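Local coordinates for GDSL-like protein (Roseburia intestinalis L1-82, PDB 6HFZ), which is a two-domain esterase that acts on acetylated mannans, removing acetyl groups from these polysaccharides, at residues H241-E246 with F253-S258; A56-E61 with G198-A203. All blocks are in the same frame, centred on the assembly; numbering follows the deposited sequence.

Interaction 1 (H241-E246 with F253-S258); sequences HQNSDE and FVADTS
The side-chain amide of Asn-243 reaches one backbone carbonyl, that of Asp-256, by two routes. In the direct one, ND2 of Asn-243 donates to O of Asp-256 over 2.8 Å, but from about 50° above the carbonyl plane and with an N-H...O angle of 131°, so the bond is short yet bent. In the other, water 1 donates to Asn-243 OD1 at 2.9 Å and, weakly, to Asp-256 O. The direct bonds of ND2 to Asp-256 O and to Gly-270 O, with the weaker water bridge at OD1, probably limit turning of the amide. Nearer the backbone, CB of Asn-243 touches CB of Ala-255 at 3.9 Å, a small apolar patch in a contact burying 110 Å² in all.

Asn-243 lies in a type I turn with a bond from Asp-245 N to Gln-242 O at 2.9 Å, and His-241 ND1 donates to Asp-245 OD2 at 2.7 Å. On the other segment, OD1 of Asp-256 takes two bonds from Ser-258: OG meets the syn lone pair of OD1 at 2.7 Å, and the backbone N comes from above the carboxylate plane at 3.0 Å, an Asx turn. OD2 of the same carboxylate bonds to Tyr-362 OH.

This surface contact joins two pieces of the later, antiparallel beta part of the chain, the turn after strand 237-241 and the end of the short strand 254-255. Strand 271-273 pairs with the latter, and just before it the Gly-270 backbone bonds to that of Asp-256.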
ATOM      1  N   HIS A 241      -5.726  15.638   0.819  1.00 23.30           N
ATOM      2  CA  HIS A 241      -5.712  17.107   0.624  1.00 24.37           C
ATOM      3  C   HIS A 241      -4.276  17.468   0.250  1.00 20.98           C
ATOM      4  O   HIS A 241      -3.348  17.320   1.073  1.00 20.75           O
ATOM      5  CB  HIS A 241      -6.225  17.838   1.871  1.00 24.41           C
ATOM      6  CG  HIS A 241      -7.637  17.519   2.192  1.00 27.60           C
ATOM      7  ND1 HIS A 241      -8.692  18.376   1.855  1.00 26.41           N
ATOM      8  CD2 HIS A 241      -8.201  16.427   2.756  1.00 26.18           C
ATOM      9  CE1 HIS A 241      -9.821  17.835   2.233  1.00 28.70           C
ATOM     10  NE2 HIS A 241      -9.559  16.648   2.773  1.00 28.60           N
ATOM     11  N   GLN A 242      -4.095  17.888  -0.994  1.00 19.69           N
ATOM     12  CA  GLN A 242      -2.787  18.242  -1.530  1.00 21.22           C
ATOM     13  C   GLN A 242      -2.878  19.656  -2.126  1.00 22.57           C
ATOM     14  O   GLN A 242      -3.840  20.368  -1.855  1.00 25.19           O
ATOM     15  CB  GLN A 242      -2.327  17.175  -2.507  1.00 20.81           C
ATOM     16  CG  GLN A 242      -2.072  15.837  -1.807  1.00 21.14           C
ATOM     17  CD  GLN A 242      -1.405  14.784  -2.645  1.00 23.95           C
ATOM     18  OE1 GLN A 242      -2.024  14.177  -3.523  1.00 23.83           O
ATOM     19  NE2 GLN A 242      -0.132  14.532  -2.361  1.00 21.90           N
ATOM     20  N   ASN A 243      -1.848  20.076  -2.862  1.00 22.83           N
ATOM     21  CA  ASN A 243      -1.677  21.505  -3.144  1.00 24.23           C
ATOM     22  C   ASN A 243      -2.724  21.967  -4.178  1.00 28.30           C
ATOM     23  O   ASN A 243      -2.813  23.150  -4.377  1.00 26.63           O
ATOM     24  CB  ASN A 243      -0.221  21.877  -3.451  1.00 24.01           C
ATOM     25  CG  ASN A 243       0.325  21.419  -4.795  1.00 24.10           C
ATOM     26  OD1 ASN A 243      -0.372  21.447  -5.806  1.00 28.75           O
ATOM     27  ND2 ASN A 243       1.604  21.116  -4.835  1.00 25.51           N
ATOM     28  N   SER A 244      -3.524  21.051  -4.762  1.00 29.26           N
ATOM     29  CA  SER A 244      -4.642  21.400  -5.655  1.00 31.90           C
ATOM     30  C   SER A 244      -5.895  21.810  -4.852  1.00 34.31           C
ATOM     31  O   SER A 244      -6.873  22.305  -5.418  1.00 30.09           O
ATOM     32  CB  SER A 244      -4.970  20.255  -6.578  1.00 34.33           C
ATOM     33  OG  SER A 244      -5.165  19.040  -5.839  1.00 38.17           O
ATOM     34  N   ASP A 245      -5.890  21.597  -3.528  1.00 30.34           N
ATOM     35  CA  ASP A 245      -7.086  21.810  -2.714  1.00 32.69           C
ATOM     36  C   ASP A 245      -7.350  23.314  -2.551  1.00 32.60           C
ATOM     37  O   ASP A 245      -6.473  24.076  -2.174  1.00 32.29           O
ATOM     38  CB  ASP A 245      -6.928  21.157  -1.341  1.00 35.19           C
ATOM     39  CG  ASP A 245      -8.193  21.156  -0.497  1.00 45.38           C
ATOM     40  OD1 ASP A 245      -8.708  22.263  -0.159  1.00 50.10           O
ATOM     41  OD2 ASP A 245      -8.669  20.059  -0.195  1.00 47.23           O
ATOM     42  N   GLU A 246      -8.598  23.719  -2.760  1.00 41.10           N
ATOM     43  CA  GLU A 246      -8.902  25.157  -2.827  1.00 49.67           C
ATOM     44  C   GLU A 246      -9.110  25.772  -1.426  1.00 51.18           C
ATOM     45  O   GLU A 246      -9.204  27.008  -1.330  1.00 56.10           O
ATOM     46  CB  GLU A 246     -10.091  25.425  -3.756  1.00 51.27           C
ATOM     47  CG  GLU A 246     -11.344  24.616  -3.459  1.00 56.61           C
ATOM     48  CD  GLU A 246     -12.543  25.005  -4.316  1.00 61.75           C
ATOM     49  OE1 GLU A 246     -12.345  25.312  -5.516  1.00 66.98           O
ATOM     50  OE2 GLU A 246     -13.675  25.022  -3.779  1.00 60.77           O
ATOM     51  N   PHE A 253       4.754  27.990   4.105  1.00 25.75           N
ATOM     52  CA  PHE A 253       4.782  26.772   3.227  1.00 26.33           C
ATOM     53  C   PHE A 253       4.497  27.214   1.787  1.00 27.28           C
ATOM     54  O   PHE A 253       3.773  28.158   1.562  1.00 29.16           O
ATOM     55  CB  PHE A 253       3.766  25.728   3.708  1.00 25.10           C
ATOM     56  CG  PHE A 253       4.310  24.738   4.694  1.00 25.03           C
ATOM     57  CD1 PHE A 253       4.336  25.016   6.052  1.00 23.73           C
ATOM     58  CD2 PHE A 253       4.780  23.513   4.262  1.00 22.92           C
ATOM     59  CE1 PHE A 253       4.845  24.095   6.953  1.00 25.04           C
ATOM     60  CE2 PHE A 253       5.256  22.574   5.167  1.00 26.25           C
ATOM     61  CZ  PHE A 253       5.277  22.862   6.514  1.00 25.24           C
ATOM     62  N   VAL A 254       5.141  26.567   0.821  1.00 27.43           N
ATOM     63  CA  VAL A 254       4.972  26.911  -0.593  1.00 29.77           C
ATOM     64  C   VAL A 254       4.647  25.628  -1.376  1.00 27.25           C
ATOM     65  O   VAL A 254       5.313  24.595  -1.208  1.00 26.51           O
ATOM     66  CB  VAL A 254       6.234  27.617  -1.132  1.00 33.36           C
ATOM     67  CG1 VAL A 254       7.518  26.935  -0.703  1.00 43.44           C
ATOM     68  CG2 VAL A 254       6.218  27.751  -2.640  1.00 33.86           C
ATOM     69  N   ALA A 255       3.657  25.710  -2.259  1.00 22.68           N
ATOM     70  CA  ALA A 255       3.287  24.569  -3.073  1.00 24.00           C
ATOM     71  C   ALA A 255       4.453  24.138  -3.973  1.00 28.47           C
ATOM     72  O   ALA A 255       5.144  25.003  -4.557  1.00 29.13           O
ATOM     73  CB  ALA A 255       2.093  24.930  -3.899  1.00 26.15           C
ATOM     74  N   ASP A 256       4.631  22.815  -4.130  1.00 25.78           N
ATOM     75  CA  ASP A 256       5.577  22.218  -5.051  1.00 24.58           C
ATOM     76  C   ASP A 256       4.772  21.891  -6.315  1.00 24.93           C
ATOM     77  O   ASP A 256       3.952  21.009  -6.289  1.00 25.47           O
ATOM     78  CB  ASP A 256       6.258  20.985  -4.442  1.00 26.47           C
ATOM     79  CG  ASP A 256       7.005  20.109  -5.437  1.00 27.58           C
ATOM     80  OD1 ASP A 256       7.390  20.632  -6.538  1.00 24.51           O
ATOM     81  OD2 ASP A 256       7.228  18.933  -5.122  1.00 25.74           O
ATOM     82  N   THR A 257       5.003  22.627  -7.413  1.00 23.85           N
ATOM     83  CA  THR A 257       4.219  22.456  -8.614  1.00 24.87           C
ATOM     84  C   THR A 257       4.962  21.593  -9.654  1.00 25.85           C
ATOM     85  O   THR A 257       4.497  21.481 -10.796  1.00 25.84           O
ATOM     86  CB  THR A 257       3.836  23.819  -9.210  1.00 26.96           C
ATOM     87  OG1 THR A 257       5.038  24.510  -9.529  1.00 27.03           O
ATOM     88  CG2 THR A 257       3.040  24.679  -8.258  1.00 32.85           C
ATOM     89  N   SER A 258       6.053  20.926  -9.263  1.00 26.32           N
ATOM     90  CA  SER A 258       6.875  20.157 -10.214  1.00 27.25           C
ATOM     91  C   SER A 258       6.173  18.842 -10.621  1.00 29.04           C
ATOM     92  O   SER A 258       5.182  18.387 -10.008  1.00 23.72           O
ATOM     93  CB  SER A 258       8.271  19.959  -9.650  1.00 31.95           C
ATOM     94  OG  SER A 258       8.246  19.046  -8.582  1.00 35.39           O
TER
HETATM   95  O   HOH W   1       1.158  19.934  -7.721  1.00 24.92           O

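Interaction 2 (A56-E61 with G198-A203); sequences AYHVYE and GHALVA
The shortest backbone bond within the two segments, 2.7 Å from Glu-61 N to Tyr-57 O, lies in the helical turn from which His-58 meets Ala-203. This is a helix-helix contact of the SGNH-hydrolase alpha/beta fold: the axes of 56-61 and 198-203 approach to 8.9 Å and cross at -46°. Ala-200 and Ala-203 present small side chains to His-58. CB of Ala-203 meets CB of His-58 at 3.4 Å, a tight fit. A chi1 of -75° sets CG of His-58 opposite the carbonyl carbon and beside the backbone N, and the ring then reaches Ala-200, meeting it obliquely, CD2 to Ala-200 CA at 4.1 Å. Were His-58 replaced by an alanine, the CB to CB touch could remain, but the space beside the Ala-200 backbone would probably be left unfilled.

His-199 has its polar partners outside the pair: ND1 meets Tyr-55 N, just before segment 56-61, and NE2 meets Ser-46 O, which ties helix 196-215 to the start of helix 55-66 and to the loop before it. Ala-56 and Val-59 also touch Phe-37 of strand 32-39. NE2 of His-58 comes within 4.2 Å of Ala-200 CB.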
ATOM      1  N   ALA A  56       5.878  -9.358  -9.474  1.00 18.97           N
ATOM      2  CA  ALA A  56       4.754  -8.792 -10.183  1.00 20.58           C
ATOM      3  C   ALA A  56       4.886  -9.032 -11.698  1.00 19.85           C
ATOM      4  O   ALA A  56       3.958  -9.476 -12.335  1.00 20.39           O
ATOM      5  CB  ALA A  56       4.563  -7.318  -9.853  1.00 19.97           C
ATOM      6  N   TYR A  57       6.092  -8.825 -12.219  1.00 22.24           N
ATOM      7  CA  TYR A  57       6.302  -9.007 -13.665  1.00 23.40           C
ATOM      8  C   TYR A  57       6.253 -10.503 -13.993  1.00 22.31           C
ATOM      9  O   TYR A  57       5.734 -10.894 -15.043  1.00 24.96           O
ATOM     10  CB  TYR A  57       7.570  -8.283 -14.076  1.00 22.65           C
ATOM     11  CG  TYR A  57       7.588  -7.973 -15.552  1.00 25.74           C
ATOM     12  CD1 TYR A  57       6.989  -6.840 -16.069  1.00 26.88           C
ATOM     13  CD2 TYR A  57       8.149  -8.883 -16.428  1.00 27.94           C
ATOM     14  CE1 TYR A  57       6.981  -6.589 -17.431  1.00 30.70           C
ATOM     15  CE2 TYR A  57       8.124  -8.664 -17.790  1.00 32.76           C
ATOM     16  CZ  TYR A  57       7.551  -7.515 -18.289  1.00 32.52           C
ATOM     17  OH  TYR A  57       7.610  -7.303 -19.641  1.00 37.21           O
ATOM     18  N   HIS A  58       6.726 -11.354 -13.069  1.00 21.28           N
ATOM     19  CA  HIS A  58       6.626 -12.801 -13.264  1.00 22.38           C
ATOM     20  C   HIS A  58       5.166 -13.240 -13.358  1.00 23.54           C
ATOM     21  O   HIS A  58       4.806 -14.088 -14.184  1.00 23.12           O
ATOM     22  CB  HIS A  58       7.364 -13.607 -12.189  1.00 22.59           C
ATOM     23  CG  HIS A  58       8.865 -13.650 -12.267  1.00 27.32           C
ATOM     24  ND1 HIS A  58       9.579 -14.098 -13.385  1.00 29.90           N
ATOM     25  CD2 HIS A  58       9.797 -13.408 -11.324  1.00 26.56           C
ATOM     26  CE1 HIS A  58      10.880 -14.091 -13.111  1.00 30.85           C
ATOM     27  NE2 HIS A  58      11.045 -13.703 -11.849  1.00 30.08           N
ATOM     28  N   VAL A  59       4.288 -12.669 -12.522  1.00 21.40           N
ATOM     29  CA  VAL A  59       2.901 -13.019 -12.579  1.00 22.64           C
ATOM     30  C   VAL A  59       2.315 -12.498 -13.898  1.00 24.33           C
ATOM     31  O   VAL A  59       1.431 -13.131 -14.495  1.00 24.22           O
ATOM     32  CB  VAL A  59       2.156 -12.459 -11.364  1.00 22.85           C
ATOM     33  CG1 VAL A  59       0.654 -12.490 -11.517  1.00 22.48           C
ATOM     34  CG2 VAL A  59       2.600 -13.159 -10.102  1.00 23.17           C
ATOM     35  N   TYR A  60       2.726 -11.283 -14.293  1.00 23.31           N
ATOM     36  CA  TYR A  60       2.257 -10.680 -15.553  1.00 24.80           C
ATOM     37  C   TYR A  60       2.647 -11.620 -16.709  1.00 26.41           C
ATOM     38  O   TYR A  60       1.836 -11.920 -17.606  1.00 25.65           O
ATOM     39  CB  TYR A  60       2.799  -9.252 -15.678  1.00 25.28           C
ATOM     40  CG  TYR A  60       2.597  -8.606 -17.023  1.00 25.40           C
ATOM     41  CD1 TYR A  60       1.337  -8.256 -17.478  1.00 28.85           C
ATOM     42  CD2 TYR A  60       3.686  -8.352 -17.825  1.00 29.25           C
ATOM     43  CE1 TYR A  60       1.161  -7.654 -18.719  1.00 29.41           C
ATOM     44  CE2 TYR A  60       3.527  -7.761 -19.071  1.00 32.26           C
ATOM     45  CZ  TYR A  60       2.269  -7.413 -19.506  1.00 31.89           C
ATOM     46  OH  TYR A  60       2.162  -6.824 -20.738  1.00 42.08           O
ATOM     47  N   GLU A  61       3.887 -12.116 -16.670  1.00 25.00           N
ATOM     48  CA  GLU A  61       4.383 -13.039 -17.707  1.00 27.41           C
ATOM     49  C   GLU A  61       3.559 -14.335 -17.688  1.00 31.13           C
ATOM     50  O   GLU A  61       3.311 -14.904 -18.770  1.00 25.01           O
ATOM     51  CB  GLU A  61       5.893 -13.269 -17.575  1.00 27.53           C
ATOM     52  CG  GLU A  61       6.682 -12.065 -18.036  1.00 31.70           C
ATOM     53  CD  GLU A  61       8.166 -12.250 -18.255  1.00 39.58           C
ATOM     54  OE1 GLU A  61       8.805 -12.898 -17.415  1.00 46.41           O
ATOM     55  OE2 GLU A  61       8.691 -11.708 -19.254  1.00 47.39           O
ATOM     56  N   GLY A 198      14.542 -14.874  -4.668  1.00 23.55           N
ATOM     57  CA  GLY A 198      13.380 -14.740  -3.787  1.00 22.10           C
ATOM     58  C   GLY A 198      12.118 -14.318  -4.537  1.00 21.40           C
ATOM     59  O   GLY A 198      11.040 -14.868  -4.299  1.00 20.71           O
ATOM     60  N   HIS A 199      12.251 -13.315  -5.432  1.00 21.71           N
ATOM     61  CA  HIS A 199      11.127 -12.888  -6.270  1.00 20.19           C
ATOM     62  C   HIS A 199      10.602 -14.048  -7.112  1.00 20.31           C
ATOM     63  O   HIS A 199       9.390 -14.143  -7.311  1.00 22.20           O
ATOM     64  CB  HIS A 199      11.470 -11.678  -7.175  1.00 21.16           C
ATOM     65  CG  HIS A 199      11.302 -10.380  -6.461  1.00 20.85           C
ATOM     66  ND1 HIS A 199      10.055  -9.817  -6.262  1.00 19.57           N
ATOM     67  CD2 HIS A 199      12.189  -9.565  -5.843  1.00 22.13           C
ATOM     68  CE1 HIS A 199      10.206  -8.698  -5.559  1.00 19.71           C
ATOM     69  NE2 HIS A 199      11.487  -8.494  -5.346  1.00 20.51           N
ATOM     70  N   ALA A 200      11.496 -14.877  -7.666  1.00 21.17           N
ATOM     71  CA  ALA A 200      11.039 -16.026  -8.479  1.00 24.65           C
ATOM     72  C   ALA A 200      10.253 -17.021  -7.604  1.00 22.48           C
ATOM     73  O   ALA A 200       9.201 -17.523  -8.035  1.00 23.26           O
ATOM     74  CB  ALA A 200      12.207 -16.695  -9.165  1.00 25.91           C
ATOM     75  N   LEU A 201      10.705 -17.249  -6.363  1.00 20.80           N
ATOM     76  CA  LEU A 201       9.984 -18.150  -5.387  1.00 22.77           C
ATOM     77  C   LEU A 201       8.604 -17.565  -5.052  1.00 19.39           C
ATOM     78  O   LEU A 201       7.582 -18.288  -5.009  1.00 21.56           O
ATOM     79  CB  LEU A 201      10.837 -18.281  -4.121  1.00 25.36           C
ATOM     80  CG  LEU A 201      11.147 -19.664  -3.569  1.00 33.30           C
ATOM     81  CD1 LEU A 201      11.081 -20.752  -4.621  1.00 32.35           C
ATOM     82  CD2 LEU A 201      12.491 -19.653  -2.872  1.00 30.28           C
ATOM     83  N   VAL A 202       8.520 -16.253  -4.853  1.00 19.77           N
ATOM     84  CA  VAL A 202       7.255 -15.629  -4.480  1.00 18.86           C
ATOM     85  C   VAL A 202       6.252 -15.813  -5.625  1.00 20.08           C
ATOM     86  O   VAL A 202       5.070 -16.181  -5.418  1.00 19.68           O
ATOM     87  CB  VAL A 202       7.404 -14.154  -4.049  1.00 20.16           C
ATOM     88  CG1 VAL A 202       6.089 -13.389  -4.021  1.00 20.87           C
ATOM     89  CG2 VAL A 202       8.116 -14.066  -2.702  1.00 19.53           C
ATOM     90  N   ALA A 203       6.718 -15.527  -6.847  1.00 19.96           N
ATOM     91  CA  ALA A 203       5.897 -15.661  -8.018  1.00 21.85           C
ATOM     92  C   ALA A 203       5.480 -17.121  -8.165  1.00 21.24           C
ATOM     93  O   ALA A 203       4.415 -17.376  -8.610  1.00 21.24           O
ATOM     94  CB  ALA A 203       6.636 -15.158  -9.230  1.00 25.60           C
TER

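Overall arrangement
The two contacts belong to different parts of a two-domain chain. Interaction 2 comes first in sequence and closes before interaction 1 opens. It joins helices 55-66 and 196-215 of the alpha/beta part, built round the mixed sheet that includes strands 32-39 and 71-78. Interaction 1 lies in the later, all-beta part, beside an antiparallel sheet that includes strands 237-241, 254-255 and 271-273. The centres of interactions 1 and 2 are about 37 Å apart and their nearest atoms about 23 Å apart, on opposite sides of the chain's centre. They share no helix, strand or sheet, so each is local to its own part of the chain and neither joins the two.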